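Local structure of ESSC (Geobacillus thermodenitrificans, 5FWH) at residues Q131-P136 / S150-L155; Q103-V108 / R122-K127; F143-Q148 / G158-C163. The protein forms the N-terminal forkhead-associated part of EssC, an FtsK/SpoIIIE-type ATPase that probably helps drive protein export through the bacterial type VII secretion apparatus. All coordinates share one frame; numbering follows the deposited sequence.

Interaction 1: Q131-P136 / S150-L155; sequences QWVVIP and SDAVSL
Val134 holds CG1 in the crowded position between its backbone N and carbonyl carbon (chi1 57°), while Leu155 turns CG anti to its own carbonyl carbon (chi1 -58°) and runs on extended. These torsions let the two side chains cross at about a right angle, with Val134 CG1 lying 3.6 Å from Leu155 CD2. The same methyl also touches Val153 O, which lies on much the same side of it as the leucine tip. Val133, one residue back, is on the other face of the sheet. Its CG1 is anti to the backbone N and reaches Ala152 CB at 4.0 Å, and its CG2 rests 3.6 Å from Ser154 OG. Ala152 CB is shared, because Ile135 CG1 also packs on it. An alanine in place of Val133 would remove both methyls, and the packing on Ala152 and beside Ser154 OG would probably loosen at this partly exposed face.

The backbones form a short antiparallel ladder. Val134 and Val153 are its hydrogen-bonded pair, linked by Val134 N to Val153 O at 2.9 Å and Val153 N to Val134 O at 3.1 Å. Leu155 N then bonds Trp132 O at 2.9 Å, almost straight at 174°. The return bond of that pair goes through a water, which accepts from Trp132 N and donates to Leu155 O. At the far end Ala152 CA adds a CA-H...O contact to Val134 O at 3.1 Å.

Strand 153-154 is an edge strand of its sheet within this chain, and strand 123-128 pairs with the other edge of 131-136. Trp132 stacks on Phe170 and gives its NE1 hydrogen to Glu173 O, while Val153 and Leu155 pack on Leu144 of strand 143-144, in the facing sheet of the sandwich.

Interaction 2: Q103-V108 / R122-K127; sequences QSEVLV and RFSLRK
Arg126 NE is gripped by two oxygens of one carboxylate: a short bond to Glu105 OE1 at 2.7 Å, and a weak one to Glu105 OE2 at 3.3 Å. This salt bridge spans two neighbouring antiparallel strands in one sheet of an FHA-type beta sandwich, on the face that also carries Leu107 and Ser124. OE1 offers its syn lone pair, but the bond is bent to 139°, and the carboxylate plane stands perpendicular to the guanidinium. Glu105 gets there by setting CG anti to its backbone N and bending at chi2 (92°), so that it lies alongside the Arg126 chain, which is extended from CG to NE. The price is that Glu105 OE2 comes within 3.0 Å of Leu125 O, two acceptors facing each other; the arginine charge probably offsets the repulsion.

Underneath, the ladder is regular. Val106 and Leu125 exchange two backbone bonds, and so do Val108 and Phe123; beyond the salt bridge, Lys127 N bonds Ser104 O at 2.9 Å, nearly straight at the hydrogen although the donor stands above the carbonyl plane. Lys127 NZ pairs with Glu173, and Arg122 NH1 with Asp111.

The opposite face, with Val106, Val108, Phe123 and Leu125, is buried, and Phe168 meets the Phe123 ring edge-to-face. Phe123 takes the crowded first torsion (chi1 63°), which lays the face of its ring against Val108 in a CH-pi contact. Val108 CB stands 3.8 Å above the ring plane over its centre, and Val108 CG2 is 3.7 Å from Phe123 CZ.

Interaction 3: F143-Q148 / G158-C163; sequences FLNGVQ and GDVLLC
Phe143 and Leu162 exchange two backbone bonds, N to O, both 2.8 Å. Leu162 O also lies in the plane of the Phe143 ring, 3.5 Å from its CD1 edge. On the other face of the sheet Leu144, with CG anti to its backbone N (chi1 172°), places CD1 3.7 Å from Asp159 CB and 4.0 Å from Leu161 CD2. Asp159 is steadied by Arg156 N, which bonds its OD2.

Val160 O is gripped twice, by Asn145 N at 2.9 Å along a nearly straight bond and by a water that accepts from Gly146 N. What sets these donors is the type I' turn from Leu144 to Val147, closed by Val147 N to Leu144 O. Gly146 has a positive phi (86°) at which a CB would collide with the preceding carbonyl O.

Farther out, backbone bonds from Gly146 to Cys12 and from Gln148 to Thr10, with Phe143 on Leu7 and Leu162 on Trp5, join this part of the sheet to the chain's first two strands and the loop between them. An Asn-Gly type I' turn is the classic connection of a two-residue beta hairpin, here linking strands 143-144 and 147-148 in an FHA-type beta sandwich.

How the interactions relate
Interactions 1 and 2 belong to one sheet: strands 123-128 and 131-136 are neighbours, tied by backbone bonds such as Val133 N to Arg126 O, so the two contacts make a continuous antiparallel ladder ending at 153-154. Interaction 3 lies in the facing sheet and nearest the centre of the chain. The sheets meet through aliphatic tips, with Leu161 CD1 touching both Val134 and Leu125. All three contacts are partly buried. Away from this shared core their chemistry diverges: interaction 2 carries a salt bridge, interaction 1 has a water-bridged, mostly aliphatic edge pairing, and interaction 3 a glycine-bearing turn, with a water as well, beside the N-terminal strands.

Interaction 1: Q131-P136 / S150-L155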
# COMPACT_ATOMS: atom_id res chain seq x y z
N GLN A 131 -0.53 -12.82 -20.20
CA GLN A 131 -0.77 -12.78 -18.76
C GLN A 131 0.39 -12.10 -18.06
O GLN A 131 1.54 -12.47 -18.28
CB GLN A 131 -0.87 -14.21 -18.22
CG GLN A 131 -1.95 -15.08 -18.88
CD GLN A 131 -3.30 -14.37 -18.98
OE1 GLN A 131 -3.72 -13.95 -20.06
NE2 GLN A 131 -3.99 -14.21 -17.83
N TRP A 132 0.10 -11.15 -17.18
CA TRP A 132 1.16 -10.59 -16.35
C TRP A 132 1.46 -11.46 -15.15
O TRP A 132 0.55 -11.95 -14.49
CB TRP A 132 0.79 -9.17 -15.91
CG TRP A 132 0.86 -8.23 -17.02
CD1 TRP A 132 -0.21 -7.71 -17.74
CD2 TRP A 132 2.02 -7.65 -17.56
NE1 TRP A 132 0.25 -6.84 -18.69
CE2 TRP A 132 1.60 -6.77 -18.61
CE3 TRP A 132 3.37 -7.76 -17.27
CZ2 TRP A 132 2.49 -6.05 -19.38
CZ3 TRP A 132 4.28 -7.03 -18.03
CH2 TRP A 132 3.83 -6.20 -19.10
N VAL A 133 2.74 -11.67 -14.90
CA VAL A 133 3.23 -12.29 -13.67
C VAL A 133 3.97 -11.25 -12.80
O VAL A 133 4.74 -10.45 -13.29
CB VAL A 133 4.20 -13.42 -14.03
CG1 VAL A 133 4.83 -14.05 -12.79
CG2 VAL A 133 3.45 -14.47 -14.80
N VAL A 134 3.70 -11.27 -11.51
CA VAL A 134 4.47 -10.50 -10.55
C VAL A 134 5.58 -11.37 -9.94
O VAL A 134 5.29 -12.45 -9.43
CB VAL A 134 3.60 -9.87 -9.44
CG1 VAL A 134 2.79 -10.89 -8.66
CG2 VAL A 134 4.50 -9.06 -8.50
N ILE A 135 6.81 -10.87 -9.96
CA ILE A 135 7.97 -11.56 -9.36
C ILE A 135 8.49 -10.63 -8.29
O ILE A 135 9.07 -9.61 -8.60
CB ILE A 135 9.08 -11.85 -10.40
CG1 ILE A 135 8.55 -12.75 -11.57
CG2 ILE A 135 10.34 -12.49 -9.75
CD1 ILE A 135 8.11 -12.00 -12.80
N PRO A 136 8.27 -10.96 -7.02
CA PRO A 136 8.77 -10.06 -5.98
C PRO A 136 10.25 -10.29 -5.66
O PRO A 136 10.87 -11.27 -6.11
CB PRO A 136 7.91 -10.43 -4.75
CG PRO A 136 7.54 -11.86 -5.00
CD PRO A 136 7.42 -12.04 -6.48
N SER A 150 5.31 -14.67 -1.44
CA SER A 150 6.59 -15.33 -1.20
C SER A 150 7.23 -15.88 -2.47
O SER A 150 8.35 -16.33 -2.44
CB SER A 150 6.41 -16.45 -0.20
OG SER A 150 5.50 -17.42 -0.69
N ASP A 151 6.50 -15.89 -3.59
CA ASP A 151 7.06 -16.28 -4.89
C ASP A 151 6.26 -15.62 -6.01
O ASP A 151 5.29 -14.89 -5.75
CB ASP A 151 7.11 -17.81 -5.04
CG ASP A 151 5.76 -18.47 -4.81
OD1 ASP A 151 4.79 -18.09 -5.46
OD2 ASP A 151 5.68 -19.39 -3.96
N ALA A 152 6.69 -15.85 -7.25
CA ALA A 152 6.01 -15.32 -8.43
C ALA A 152 4.59 -15.85 -8.52
O ALA A 152 4.32 -16.97 -8.06
CB ALA A 152 6.79 -15.58 -9.69
N VAL A 153 3.68 -15.01 -9.03
CA VAL A 153 2.23 -15.25 -9.10
C VAL A 153 1.65 -14.58 -10.37
O VAL A 153 1.93 -13.39 -10.68
CB VAL A 153 1.48 -14.65 -7.89
CG1 VAL A 153 -0.02 -14.99 -7.93
CG2 VAL A 153 2.10 -15.13 -6.58
N SER A 154 0.84 -15.35 -11.10
CA SER A 154 0.22 -14.87 -12.30
C SER A 154 -1.05 -14.13 -11.89
O SER A 154 -1.82 -14.62 -11.08
CB SER A 154 -0.07 -16.01 -13.29
OG SER A 154 -0.05 -15.43 -14.58
N LEU A 155 -1.20 -12.92 -12.41
CA LEU A 155 -2.20 -11.96 -12.00
C LEU A 155 -3.45 -12.05 -12.84
O LEU A 155 -3.35 -12.32 -14.02
CB LEU A 155 -1.63 -10.53 -12.20
CG LEU A 155 -0.33 -10.08 -11.51
CD1 LEU A 155 -0.01 -8.62 -11.83
CD2 LEU A 155 -0.52 -10.23 -10.02
O HOH W 1 -2.49 -10.65 -16.38

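Interaction 2: Q103-V108 / R122-K127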
# COMPACT_ATOMS: atom_id res chain seq x y z
N GLN A 103 4.90 -3.61 -24.00
CA GLN A 103 5.94 -4.04 -23.06
C GLN A 103 5.73 -5.51 -22.72
O GLN A 103 4.62 -5.95 -22.54
CB GLN A 103 5.81 -3.29 -21.74
CG GLN A 103 5.84 -1.77 -21.80
CD GLN A 103 7.23 -1.17 -21.80
OE1 GLN A 103 7.55 -0.35 -22.66
NE2 GLN A 103 8.05 -1.56 -20.85
N SER A 104 6.82 -6.25 -22.59
CA SER A 104 6.78 -7.59 -21.98
C SER A 104 7.35 -7.62 -20.54
O SER A 104 7.31 -8.67 -19.88
CB SER A 104 7.53 -8.55 -22.86
OG SER A 104 8.84 -8.03 -23.06
N GLU A 105 7.88 -6.49 -20.05
CA GLU A 105 8.51 -6.43 -18.71
C GLU A 105 8.42 -5.03 -18.13
O GLU A 105 8.61 -4.07 -18.87
CB GLU A 105 9.97 -6.86 -18.81
CG GLU A 105 10.81 -6.67 -17.56
CD GLU A 105 10.85 -7.88 -16.65
OE1 GLU A 105 11.57 -8.87 -16.97
OE2 GLU A 105 10.16 -7.87 -15.60
N VAL A 106 8.05 -4.91 -16.85
CA VAL A 106 8.03 -3.62 -16.09
C VAL A 106 8.80 -3.84 -14.78
O VAL A 106 8.43 -4.71 -13.97
CB VAL A 106 6.59 -3.12 -15.83
CG1 VAL A 106 6.57 -1.81 -15.07
CG2 VAL A 106 5.89 -2.87 -17.13
N LEU A 107 9.89 -3.08 -14.59
CA LEU A 107 10.67 -3.13 -13.37
C LEU A 107 10.30 -1.98 -12.51
O LEU A 107 10.25 -0.85 -12.97
CB LEU A 107 12.19 -3.04 -13.64
CG LEU A 107 13.13 -3.01 -12.39
CD1 LEU A 107 12.92 -4.21 -11.44
CD2 LEU A 107 14.62 -2.91 -12.78
N VAL A 108 10.07 -2.29 -11.24
CA VAL A 108 9.69 -1.35 -10.24
C VAL A 108 10.76 -1.48 -9.17
O VAL A 108 10.85 -2.50 -8.50
CB VAL A 108 8.33 -1.71 -9.65
CG1 VAL A 108 7.96 -0.65 -8.65
CG2 VAL A 108 7.26 -1.72 -10.78
N ARG A 122 10.10 -3.04 -4.65
CA ARG A 122 11.01 -3.57 -5.60
C ARG A 122 10.41 -4.87 -6.10
O ARG A 122 10.36 -5.82 -5.36
CB ARG A 122 12.40 -3.77 -4.92
CG ARG A 122 13.36 -4.70 -5.65
CD ARG A 122 14.70 -4.85 -4.92
NE ARG A 122 15.44 -3.59 -5.02
CZ ARG A 122 16.12 -3.20 -6.10
NH1 ARG A 122 16.21 -3.95 -7.20
NH2 ARG A 122 16.72 -2.02 -6.10
N PHE A 123 10.10 -4.94 -7.39
CA PHE A 123 9.51 -6.16 -7.93
C PHE A 123 9.50 -6.04 -9.43
O PHE A 123 9.77 -4.99 -9.93
CB PHE A 123 8.08 -6.39 -7.34
CG PHE A 123 7.06 -5.31 -7.69
CD1 PHE A 123 6.25 -5.42 -8.84
CD2 PHE A 123 6.82 -4.24 -6.81
CE1 PHE A 123 5.31 -4.45 -9.18
CE2 PHE A 123 5.81 -3.28 -7.13
CZ PHE A 123 5.11 -3.36 -8.32
N SER A 124 9.26 -7.10 -10.17
CA SER A 124 9.12 -6.91 -11.60
C SER A 124 7.83 -7.49 -12.05
O SER A 124 7.25 -8.26 -11.34
CB SER A 124 10.32 -7.47 -12.39
OG SER A 124 10.34 -8.86 -12.31
N LEU A 125 7.32 -7.00 -13.16
CA LEU A 125 6.11 -7.52 -13.81
C LEU A 125 6.51 -8.08 -15.18
O LEU A 125 7.19 -7.39 -15.95
CB LEU A 125 5.09 -6.44 -13.97
CG LEU A 125 4.55 -5.80 -12.66
CD1 LEU A 125 3.57 -4.70 -13.03
CD2 LEU A 125 3.74 -6.73 -11.83
N ARG A 126 6.09 -9.29 -15.49
CA ARG A 126 6.42 -9.89 -16.77
C ARG A 126 5.26 -10.53 -17.45
O ARG A 126 4.49 -11.29 -16.84
CB ARG A 126 7.41 -11.01 -16.58
CG ARG A 126 8.80 -10.50 -16.51
CD ARG A 126 9.75 -11.64 -16.28
NE ARG A 126 10.89 -11.11 -15.58
CZ ARG A 126 11.73 -11.81 -14.83
NH1 ARG A 126 11.63 -13.14 -14.71
NH2 ARG A 126 12.70 -11.14 -14.23
N LYS A 127 5.21 -10.28 -18.74
CA LYS A 127 4.11 -10.69 -19.54
C LYS A 127 4.45 -11.99 -20.24
O LYS A 127 5.50 -12.10 -20.89
CB LYS A 127 3.81 -9.62 -20.56
CG LYS A 127 2.41 -9.74 -21.08
CD LYS A 127 2.09 -8.56 -21.95
CE LYS A 127 0.64 -8.61 -22.36
NZ LYS A 127 0.44 -7.84 -23.62

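Interaction 3: F143-Q148 / G158-C163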
# COMPACT_ATOMS: atom_id res chain seq x y z
N PHE A 143 2.32 -6.90 -1.26
CA PHE A 143 1.09 -7.64 -0.90
C PHE A 143 0.14 -7.77 -2.08
O PHE A 143 -0.14 -6.82 -2.80
CB PHE A 143 0.39 -7.04 0.34
CG PHE A 143 1.33 -6.91 1.56
CD1 PHE A 143 2.28 -5.91 1.61
CD2 PHE A 143 1.29 -7.84 2.58
CE1 PHE A 143 3.17 -5.78 2.73
CE2 PHE A 143 2.16 -7.77 3.66
CZ PHE A 143 3.14 -6.76 3.74
N LEU A 144 -0.38 -8.97 -2.29
CA LEU A 144 -1.37 -9.23 -3.37
C LEU A 144 -2.65 -9.48 -2.72
O LEU A 144 -2.77 -10.49 -2.02
CB LEU A 144 -0.97 -10.46 -4.18
CG LEU A 144 -1.97 -10.98 -5.20
CD1 LEU A 144 -2.19 -9.91 -6.24
CD2 LEU A 144 -1.43 -12.32 -5.79
N ASN A 145 -3.58 -8.56 -2.90
CA ASN A 145 -4.88 -8.58 -2.23
C ASN A 145 -4.71 -8.71 -0.69
O ASN A 145 -5.31 -9.56 -0.07
CB ASN A 145 -5.77 -9.72 -2.82
CG ASN A 145 -5.95 -9.61 -4.35
OD1 ASN A 145 -5.83 -10.59 -5.08
ND2 ASN A 145 -6.20 -8.40 -4.83
N GLY A 146 -3.78 -7.95 -0.09
CA GLY A 146 -3.59 -8.04 1.36
C GLY A 146 -2.66 -9.11 1.93
O GLY A 146 -2.46 -9.12 3.13
N VAL A 147 -2.14 -10.01 1.11
CA VAL A 147 -1.34 -11.12 1.56
C VAL A 147 0.09 -11.08 0.99
O VAL A 147 0.31 -11.05 -0.24
CB VAL A 147 -1.94 -12.47 1.12
CG1 VAL A 147 -1.13 -13.63 1.76
CG2 VAL A 147 -3.41 -12.55 1.53
N GLN A 148 1.09 -11.15 1.87
CA GLN A 148 2.47 -11.06 1.39
C GLN A 148 2.82 -12.12 0.36
O GLN A 148 2.43 -13.25 0.50
CB GLN A 148 3.43 -11.12 2.55
CG GLN A 148 4.86 -10.76 2.15
CD GLN A 148 5.76 -10.62 3.33
OE1 GLN A 148 5.32 -10.77 4.47
NE2 GLN A 148 7.04 -10.31 3.09
N GLY A 158 -7.88 -6.66 -11.74
CA GLY A 158 -8.34 -6.29 -10.40
C GLY A 158 -7.75 -7.11 -9.24
O GLY A 158 -8.22 -6.98 -8.09
N ASP A 159 -6.75 -7.95 -9.47
CA ASP A 159 -5.78 -8.16 -8.42
C ASP A 159 -5.24 -6.75 -8.10
O ASP A 159 -5.18 -5.86 -8.99
CB ASP A 159 -4.66 -9.09 -8.86
CG ASP A 159 -5.08 -10.60 -8.83
OD1 ASP A 159 -6.02 -10.96 -8.12
OD2 ASP A 159 -4.46 -11.46 -9.53
N VAL A 160 -4.91 -6.54 -6.82
CA VAL A 160 -4.31 -5.28 -6.31
C VAL A 160 -2.96 -5.61 -5.70
O VAL A 160 -2.85 -6.47 -4.82
CB VAL A 160 -5.20 -4.64 -5.26
CG1 VAL A 160 -4.56 -3.35 -4.73
CG2 VAL A 160 -6.58 -4.32 -5.92
N LEU A 161 -1.93 -4.94 -6.17
CA LEU A 161 -0.63 -5.02 -5.53
C LEU A 161 -0.45 -3.82 -4.63
O LEU A 161 -0.63 -2.71 -5.14
CB LEU A 161 0.45 -5.09 -6.59
CG LEU A 161 0.52 -6.43 -7.28
CD1 LEU A 161 1.42 -6.29 -8.51
CD2 LEU A 161 1.02 -7.56 -6.37
N LEU A 162 -0.05 -4.04 -3.36
CA LEU A 162 0.17 -2.96 -2.39
C LEU A 162 1.53 -3.07 -1.77
O LEU A 162 1.94 -4.16 -1.40
CB LEU A 162 -0.73 -3.11 -1.20
CG LEU A 162 -2.22 -3.01 -1.32
CD1 LEU A 162 -2.83 -3.08 0.08
CD2 LEU A 162 -2.63 -1.76 -1.99
N CYS A 163 2.21 -1.95 -1.62
CA CYS A 163 3.25 -1.80 -0.59
C CYS A 163 2.96 -0.45 0.16
O CYS A 163 2.28 0.38 -0.37
CB CYS A 163 4.61 -1.74 -1.29
SG CYS A 163 4.58 -0.57 -2.65
O HOH W 2 -2.72 -6.03 -1.89